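Long-range contacts in rhusiopathiae surface protein B (Erysipelothrix rhusiopathiae, PDB 3V10), which probably binds collagen as a cell-wall-anchored bacterial adhesin, this chain being its collagen-binding region of two immunoglobulin-like domains: residues 8-13 and 141-146; 194-199 and 284-289. One frame throughout, in Å; residues are numbered along the deposited sequence.

Interaction 1: 8-13 and 141-146; sequences AIFTQF and LGSLDK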
ATOM      1  N   ALA A   8      24.836 -18.596   5.966  1.00 16.26           N
ATOM      2  CA  ALA A   8      24.368 -19.028   4.652  1.00 14.82           C
ATOM      3  C   ALA A   8      23.158 -19.960   4.707  1.00 15.23           C
ATOM      4  O   ALA A   8      23.194 -21.058   4.154  1.00 15.23           O
ATOM      5  CB  ALA A   8      25.509 -19.708   3.900  1.00 16.30           C
ATOM      6  N   ILE A   9      22.086 -19.518   5.359  1.00 14.25           N
ATOM      7  CA  ILE A   9      20.873 -20.330   5.480  1.00 13.26           C
ATOM      8  C   ILE A   9      19.749 -19.856   4.570  1.00 13.56           C
ATOM      9  O   ILE A   9      18.670 -20.456   4.543  1.00 15.04           O
ATOM     10  CB  ILE A   9      20.327 -20.342   6.939  1.00 13.04           C
ATOM     11  CG1 ILE A   9      20.068 -18.912   7.421  1.00 12.38           C
ATOM     12  CG2 ILE A   9      21.312 -21.037   7.860  1.00 14.22           C
ATOM     13  CD1 ILE A   9      19.177 -18.835   8.639  1.00 11.21           C
ATOM     14  N   PHE A  10      20.007 -18.795   3.812  1.00 13.78           N
ATOM     15  CA  PHE A  10      19.005 -18.230   2.921  1.00 14.79           C
ATOM     16  C   PHE A  10      19.093 -18.790   1.508  1.00 16.78           C
ATOM     17  O   PHE A  10      20.039 -18.517   0.763  1.00 17.27           O
ATOM     18  CB  PHE A  10      19.135 -16.711   2.951  1.00 14.29           C
ATOM     19  CG  PHE A  10      19.127 -16.160   4.350  1.00 13.81           C
ATOM     20  CD1 PHE A  10      20.318 -15.906   5.023  1.00 14.71           C
ATOM     21  CD2 PHE A  10      17.925 -15.992   5.034  1.00 13.71           C
ATOM     22  CE1 PHE A  10      20.311 -15.497   6.358  1.00 12.82           C
ATOM     23  CE2 PHE A  10      17.910 -15.585   6.365  1.00 11.47           C
ATOM     24  CZ  PHE A  10      19.102 -15.338   7.028  1.00 12.60           C
ATOM     25  N   THR A  11      18.070 -19.569   1.161  1.00 19.63           N
ATOM     26  CA  THR A  11      17.971 -20.255  -0.124  1.00 20.67           C
ATOM     27  C   THR A  11      17.291 -19.502  -1.265  1.00 20.83           C
ATOM     28  O   THR A  11      17.372 -19.928  -2.419  1.00 21.37           O
ATOM     29  CB  THR A  11      17.230 -21.593   0.048  1.00 21.19           C
ATOM     30  OG1 THR A  11      15.889 -21.336   0.478  1.00 23.01           O
ATOM     31  CG2 THR A  11      17.928 -22.461   1.088  1.00 23.14           C
ATOM     32  N   GLN A  12      16.615 -18.399  -0.960  1.00 20.45           N
ATOM     33  CA  GLN A  12      15.935 -17.634  -1.997  1.00 19.08           C
ATOM     34  C   GLN A  12      15.810 -16.169  -1.611  1.00 17.74           C
ATOM     35  O   GLN A  12      15.647 -15.841  -0.436  1.00 16.26           O
ATOM     36  CB  GLN A  12      14.535 -18.210  -2.262  1.00 19.96           C
ATOM     37  CG  GLN A  12      14.538 -19.602  -2.891  1.00 21.76           C
ATOM     38  CD  GLN A  12      13.146 -20.176  -3.075  1.00 22.62           C
ATOM     39  OE1 GLN A  12      12.150 -19.567  -2.678  1.00 27.67           O
ATOM     40  NE2 GLN A  12      13.069 -21.359  -3.679  1.00 25.60           N
ATOM     41  N   PHE A  13      15.885 -15.291  -2.605  1.00 16.85           N
ATOM     42  CA  PHE A  13      15.768 -13.858  -2.360  1.00 17.07           C
ATOM     43  C   PHE A  13      15.366 -13.124  -3.630  1.00 18.03           C
ATOM     44  O   PHE A  13      16.024 -13.253  -4.663  1.00 18.53           O
ATOM     45  CB  PHE A  13      17.090 -13.300  -1.832  1.00 16.45           C
ATOM     46  CG  PHE A  13      17.090 -11.810  -1.657  1.00 17.48           C
ATOM     47  CD1 PHE A  13      16.047 -11.178  -0.987  1.00 17.51           C
ATOM     48  CD2 PHE A  13      18.122 -11.033  -2.177  1.00 17.27           C
ATOM     49  CE1 PHE A  13      16.030  -9.792  -0.838  1.00 16.87           C
ATOM     50  CE2 PHE A  13      18.112  -9.641  -2.032  1.00 16.91           C
ATOM     51  CZ  PHE A  13      17.062  -9.026  -1.362  1.00 17.99           C
ATOM     52  N   LEU A 141      21.702  -9.335   4.617  1.00 13.08           N
ATOM     53  CA  LEU A 141      22.109 -10.733   4.727  1.00 12.39           C
ATOM     54  C   LEU A 141      23.362 -10.925   3.869  1.00 12.42           C
ATOM     55  O   LEU A 141      23.286 -11.092   2.648  1.00 11.39           O
ATOM     56  CB  LEU A 141      20.965 -11.637   4.264  1.00 11.85           C
ATOM     57  CG  LEU A 141      19.622 -11.333   4.954  1.00 10.97           C
ATOM     58  CD1 LEU A 141      18.503 -12.152   4.318  1.00 14.24           C
ATOM     59  CD2 LEU A 141      19.724 -11.633   6.441  1.00 11.89           C
ATOM     60  N   GLY A 142      24.516 -10.881   4.532  1.00 13.22           N
ATOM     61  CA  GLY A 142      25.801 -10.989   3.861  1.00 14.35           C
ATOM     62  C   GLY A 142      26.080 -12.141   2.912  1.00 14.86           C
ATOM     63  O   GLY A 142      26.958 -12.028   2.053  1.00 13.62           O
ATOM     64  N   SER A 143      25.356 -13.243   3.060  1.00 15.11           N
ATOM     65  CA  SER A 143      25.561 -14.412   2.204  1.00 14.37           C
ATOM     66  C   SER A 143      24.907 -14.245   0.841  1.00 16.41           C
ATOM     67  O   SER A 143      25.209 -14.984  -0.100  1.00 16.81           O
ATOM     68  CB  SER A 143      24.979 -15.657   2.873  1.00 14.73           C
ATOM     69  OG  SER A 143      23.568 -15.548   2.973  1.00 14.44           O
ATOM     70  N   LEU A 144      24.013 -13.271   0.733  1.00 14.23           N
ATOM     71  CA  LEU A 144      23.299 -13.049  -0.516  1.00 15.80           C
ATOM     72  C   LEU A 144      23.873 -11.944  -1.378  1.00 16.15           C
ATOM     73  O   LEU A 144      24.436 -10.967  -0.872  1.00 15.16           O
ATOM     74  CB  LEU A 144      21.831 -12.725  -0.224  1.00 15.88           C
ATOM     75  CG  LEU A 144      21.061 -13.741   0.620  1.00 16.69           C
ATOM     76  CD1 LEU A 144      19.660 -13.216   0.881  1.00 16.79           C
ATOM     77  CD2 LEU A 144      21.012 -15.088  -0.098  1.00 17.20           C
ATOM     78  N   ASP A 145      23.726 -12.104  -2.691  1.00 17.27           N
ATOM     79  CA  ASP A 145      24.180 -11.089  -3.627  1.00 17.78           C
ATOM     80  C   ASP A 145      23.118  -9.991  -3.596  1.00 18.74           C
ATOM     81  O   ASP A 145      21.929 -10.272  -3.449  1.00 18.68           O
ATOM     82  CB  ASP A 145      24.280 -11.652  -5.050  1.00 19.97           C
ATOM     83  CG  ASP A 145      25.313 -12.756  -5.177  1.00 23.83           C
ATOM     84  OD1 ASP A 145      26.350 -12.690  -4.483  1.00 25.44           O
ATOM     85  OD2 ASP A 145      25.094 -13.680  -5.988  1.00 26.99           O
ATOM     86  N   LYS A 146      23.541  -8.742  -3.719  1.00 18.38           N
ATOM     87  CA  LYS A 146      22.593  -7.639  -3.702  1.00 19.57           C
ATOM     88  C   LYS A 146      21.813  -7.568  -5.008  1.00 19.84           C
ATOM     89  O   LYS A 146      22.309  -7.949  -6.070  1.00 18.53           O
ATOM     90  CB  LYS A 146      23.322  -6.313  -3.487  1.00 19.80           C
ATOM     91  CG  LYS A 146      24.071  -6.211  -2.172  1.00 20.53           C
ATOM     92  CD  LYS A 146      24.727  -4.843  -2.027  1.00 22.85           C
ATOM     93  CE  LYS A 146      25.559  -4.747  -0.753  1.00 24.51           C
ATOM     94  NZ  LYS A 146      26.166  -3.390  -0.592  1.00 25.32           N
TER
HETATM   95  O   HOH W   1      22.543 -17.953   2.172  1.00 12.64           O

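Interaction 2: 194-199 and 284-289; sequences VQSDVK and EYKDES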
ATOM      1  N   VAL A 194     -19.351  23.316 -15.480  1.00 17.98           N
ATOM      2  CA  VAL A 194     -20.078  22.204 -16.094  1.00 16.65           C
ATOM      3  C   VAL A 194     -21.490  22.607 -16.480  1.00 16.65           C
ATOM      4  O   VAL A 194     -22.114  23.432 -15.816  1.00 16.27           O
ATOM      5  CB  VAL A 194     -20.145  20.973 -15.153  1.00 17.47           C
ATOM      6  CG1 VAL A 194     -18.744  20.437 -14.908  1.00 16.43           C
ATOM      7  CG2 VAL A 194     -20.820  21.353 -13.838  1.00 17.09           C
ATOM      8  N   GLN A 195     -21.995  22.015 -17.556  1.00 15.64           N
ATOM      9  CA  GLN A 195     -23.325  22.352 -18.037  1.00 15.64           C
ATOM     10  C   GLN A 195     -24.451  21.414 -17.603  1.00 15.44           C
ATOM     11  O   GLN A 195     -25.530  21.429 -18.191  1.00 15.82           O
ATOM     12  CB  GLN A 195     -23.305  22.473 -19.563  1.00 14.82           C
ATOM     13  CG  GLN A 195     -22.367  23.552 -20.081  1.00 17.99           C
ATOM     14  CD  GLN A 195     -22.701  24.928 -19.539  1.00 18.76           C
ATOM     15  OE1 GLN A 195     -23.833  25.396 -19.657  1.00 22.55           O
ATOM     16  NE2 GLN A 195     -21.712  25.587 -18.945  1.00 22.88           N
ATOM     17  N   SER A 196     -24.204  20.600 -16.578  1.00 16.08           N
ATOM     18  CA  SER A 196     -25.221  19.687 -16.063  1.00 14.30           C
ATOM     19  C   SER A 196     -24.762  19.190 -14.702  1.00 15.66           C
ATOM     20  O   SER A 196     -23.662  19.515 -14.263  1.00 15.77           O
ATOM     21  CB  SER A 196     -25.412  18.486 -16.998  1.00 15.36           C
ATOM     22  OG  SER A 196     -24.406  17.502 -16.795  1.00 14.99           O
ATOM     23  N   ASP A 197     -25.604  18.410 -14.033  1.00 15.41           N
ATOM     24  CA  ASP A 197     -25.227  17.863 -12.737  1.00 14.87           C
ATOM     25  C   ASP A 197     -24.093  16.872 -12.995  1.00 14.49           C
ATOM     26  O   ASP A 197     -23.908  16.405 -14.124  1.00 13.82           O
ATOM     27  CB  ASP A 197     -26.398  17.123 -12.077  1.00 16.61           C
ATOM     28  CG  ASP A 197     -27.628  18.000 -11.875  1.00 22.45           C
ATOM     29  OD1 ASP A 197     -27.491  19.227 -11.674  1.00 21.87           O
ATOM     30  OD2 ASP A 197     -28.745  17.442 -11.894  1.00 25.04           O
ATOM     31  N   VAL A 198     -23.331  16.557 -11.956  1.00 11.42           N
ATOM     32  CA  VAL A 198     -22.225  15.614 -12.082  1.00 11.75           C
ATOM     33  C   VAL A 198     -22.548  14.385 -11.241  1.00 10.96           C
ATOM     34  O   VAL A 198     -22.987  14.512 -10.098  1.00 11.85           O
ATOM     35  CB  VAL A 198     -20.906  16.241 -11.589  1.00 10.28           C
ATOM     36  CG1 VAL A 198     -19.782  15.219 -11.653  1.00 11.57           C
ATOM     37  CG2 VAL A 198     -20.560  17.461 -12.450  1.00 11.24           C
ATOM     38  N   LYS A 199     -22.357  13.196 -11.806  1.00  9.63           N
ATOM     39  CA  LYS A 199     -22.644  11.976 -11.057  1.00  9.84           C
ATOM     40  C   LYS A 199     -21.520  10.963 -11.175  1.00  8.25           C
ATOM     41  O   LYS A 199     -21.046  10.677 -12.269  1.00  8.44           O
ATOM     42  CB  LYS A 199     -23.953  11.336 -11.539  1.00  7.48           C
ATOM     43  CG  LYS A 199     -24.347  10.080 -10.758  1.00  9.70           C
ATOM     44  CD  LYS A 199     -25.732   9.577 -11.156  1.00 12.02           C
ATOM     45  CE  LYS A 199     -26.152   8.393 -10.295  1.00 13.41           C
ATOM     46  NZ  LYS A 199     -27.473   7.846 -10.725  1.00 15.72           N
ATOM     47  N   GLU A 284     -20.473  10.852 -15.222  1.00  8.77           N
ATOM     48  CA  GLU A 284     -21.215  11.421 -16.330  1.00  9.64           C
ATOM     49  C   GLU A 284     -21.544  12.857 -15.995  1.00  9.77           C
ATOM     50  O   GLU A 284     -21.898  13.179 -14.858  1.00  9.02           O
ATOM     51  CB  GLU A 284     -22.506  10.652 -16.603  1.00 11.79           C
ATOM     52  CG  GLU A 284     -23.080  10.960 -17.987  1.00 16.08           C
ATOM     53  CD  GLU A 284     -24.197  10.017 -18.384  1.00 20.49           C
ATOM     54  OE1 GLU A 284     -25.375  10.426 -18.325  1.00 23.72           O
ATOM     55  OE2 GLU A 284     -23.889   8.860 -18.743  1.00 20.75           O
ATOM     56  N   TYR A 285     -21.413  13.714 -16.999  1.00 10.27           N
ATOM     57  CA  TYR A 285     -21.700  15.136 -16.863  1.00  9.94           C
ATOM     58  C   TYR A 285     -21.544  15.774 -18.236  1.00 10.19           C
ATOM     59  O   TYR A 285     -21.070  15.135 -19.166  1.00 10.48           O
ATOM     60  CB  TYR A 285     -20.710  15.800 -15.902  1.00 10.78           C
ATOM     61  CG  TYR A 285     -19.261  15.702 -16.338  1.00  9.75           C
ATOM     62  CD1 TYR A 285     -18.555  14.507 -16.211  1.00 12.57           C
ATOM     63  CD2 TYR A 285     -18.608  16.795 -16.908  1.00 11.18           C
ATOM     64  CE1 TYR A 285     -17.232  14.397 -16.642  1.00 12.65           C
ATOM     65  CE2 TYR A 285     -17.285  16.695 -17.344  1.00 10.73           C
ATOM     66  CZ  TYR A 285     -16.605  15.494 -17.208  1.00 12.60           C
ATOM     67  OH  TYR A 285     -15.301  15.388 -17.647  1.00 13.82           O
ATOM     68  N   LYS A 286     -21.972  17.024 -18.363  1.00 12.04           N
ATOM     69  CA  LYS A 286     -21.805  17.768 -19.610  1.00 12.85           C
ATOM     70  C   LYS A 286     -20.669  18.737 -19.294  1.00 13.52           C
ATOM     71  O   LYS A 286     -20.732  19.438 -18.285  1.00 15.95           O
ATOM     72  CB  LYS A 286     -23.073  18.554 -19.955  1.00 13.57           C
ATOM     73  CG  LYS A 286     -24.164  17.740 -20.637  1.00 16.92           C
ATOM     74  CD  LYS A 286     -25.401  18.594 -20.871  1.00 20.65           C
ATOM     75  CE  LYS A 286     -26.539  17.797 -21.504  1.00 22.63           C
ATOM     76  NZ  LYS A 286     -26.539  17.870 -22.993  1.00 25.47           N
ATOM     77  N   ASP A 287     -19.625  18.768 -20.120  1.00 14.68           N
ATOM     78  CA  ASP A 287     -18.510  19.669 -19.851  1.00 14.68           C
ATOM     79  C   ASP A 287     -18.910  21.127 -20.041  1.00 15.47           C
ATOM     80  O   ASP A 287     -20.068  21.429 -20.326  1.00 13.71           O
ATOM     81  CB  ASP A 287     -17.287  19.336 -20.722  1.00 16.46           C
ATOM     82  CG  ASP A 287     -17.593  19.337 -22.211  1.00 17.70           C
ATOM     83  OD1 ASP A 287     -18.462  20.117 -22.649  1.00 16.66           O
ATOM     84  OD2 ASP A 287     -16.942  18.559 -22.946  1.00 18.84           O
ATOM     85  N   GLU A 288     -17.952  22.029 -19.869  1.00 14.98           N
ATOM     86  CA  GLU A 288     -18.227  23.459 -20.004  1.00 17.25           C
ATOM     87  C   GLU A 288     -18.690  23.850 -21.404  1.00 16.51           C
ATOM     88  O   GLU A 288     -19.304  24.902 -21.581  1.00 16.67           O
ATOM     89  CB  GLU A 288     -16.990  24.273 -19.619  1.00 18.09           C
ATOM     90  CG  GLU A 288     -15.708  23.786 -20.264  1.00 22.45           C
ATOM     91  CD  GLU A 288     -14.526  24.691 -19.983  1.00 24.11           C
ATOM     92  OE1 GLU A 288     -14.504  25.326 -18.909  1.00 24.05           O
ATOM     93  OE2 GLU A 288     -13.610  24.755 -20.832  1.00 28.50           O
ATOM     94  N   SER A 289     -18.403  23.005 -22.390  1.00 17.28           N
ATOM     95  CA  SER A 289     -18.816  23.274 -23.769  1.00 18.24           C
ATOM     96  C   SER A 289     -20.226  22.750 -24.021  1.00 18.00           C
ATOM     97  O   SER A 289     -20.796  22.972 -25.087  1.00 19.14           O
ATOM     98  CB  SER A 289     -17.848  22.623 -24.758  1.00 18.64           C
ATOM     99  OG  SER A 289     -16.556  23.193 -24.663  1.00 22.56           O
TER

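Interaction 1: 8-13 and 141-146
Phe10 and Leu141 lead an apolar contact in which residues 141-146, part of the loop between strands 131-134 and 150-153, lie against the start of strand 10-16. Leu141 covers one face of the Phe10 ring: its CD1 is 3.9 Å from the ring centroid and only 8° off the normal, a CH-pi contact over the centre of the face. CD2 of the same leucine reaches Phe10 CZ at 3.8 Å, and the two side chains cross at about a right angle. On the opposite ring face Ile9 CG1 sits toward the rim, while Phe51 meets the ring edge-to-face, so the phenyl is enclosed from several directions. Leu141 to Leu144 form a type I beta turn, closed by Leu144 N to Leu141 O at 3.0 Å, and this turn brings both leucines to the strand of the N-terminal immunoglobulin-like domain. On the side away from the turn, toward strand 28-35, Thr11 and Gln12 both lie opposite Ala33, a classic beta bulge. Leu144 divides its two methyls: CD2 lies 3.9 Å from Phe10 CB, and CD1 lies 3.7 Å from Phe13 CB. With CG anti to the backbone N (chi1 175°), Phe13 sets that atom beside Leu144 CD1, and its ring has Asp145 O near the plane at its edge. One water supplies the polar link, donating to Phe10 O at 2.9 Å and hydrogen-bonded to Ser143 OG at 2.7 Å.

Interaction 2: 194-199 and 284-289
Lys199 and Glu284 exchange two backbone hydrogen bonds, Lys199 N to Glu284 O at 3.1 Å and Glu284 N to Lys199 O at 3.0 Å, as an antiparallel hydrogen-bonded pair. Past this pair the 194-199 backbone departs from regular strand geometry, and a side chain takes over: Ser196 OG accepts from Lys286 N at 2.9 Å. The same hydroxyl donates to Asp197 O, also at 2.9 Å, so that one oxygen ties the incoming loop both to itself and to the neighbouring strand. Ser196 OG stands between the backbone N and the carbonyl carbon (chi1 81°), directed at that strand. Farther along, Gln195 N binds Lys286 O at 3.0 Å, approaching from 44° out of the carbonyl plane, and makes a second, weak bond to Asp287 O. The contact thus joins the start of strand 198-204 to the end of strand 276-286, at one end of an antiparallel sheet in the immunoglobulin-like collagen-binding domain. Asp197 OD1 accepts from Lys253 N, at the start of helix 253-256.

Apolar packing gathers round Tyr285. Val198 CG2 touches its CB at 3.8 Å, the two side chains lying side by side and pointing the same way, whereas Val194 crosses the tyrosine at about a right angle, with CG1 4.2 Å from CD2. The ring also stacks with Phe166. Beside Ser196, the aliphatic part of Lys286 lies against the serine CB, its CD 3.9 Å away.

How the interactions relate
Interactions 1 and 2 lie on opposite sides of the chain's centre, their own centres about 57 Å apart, and share no strand or sheet. Both are partly buried and both involve a loop, yet they are held differently. Where the loop 141-146 packs on a strand without pairing with it, leucine methyls and aromatic rings do most of the work and a water provides the polar bridge. Where 194-199 leads into one strand and 284-289 leaves its neighbour in the same sheet, direct backbone hydrogen bonds and a serine hydroxyl dominate, with valines and a tyrosine packing beside them. In this chain the packed loop relies mainly on apolar side chains, the paired strand ends mainly on backbone bonds.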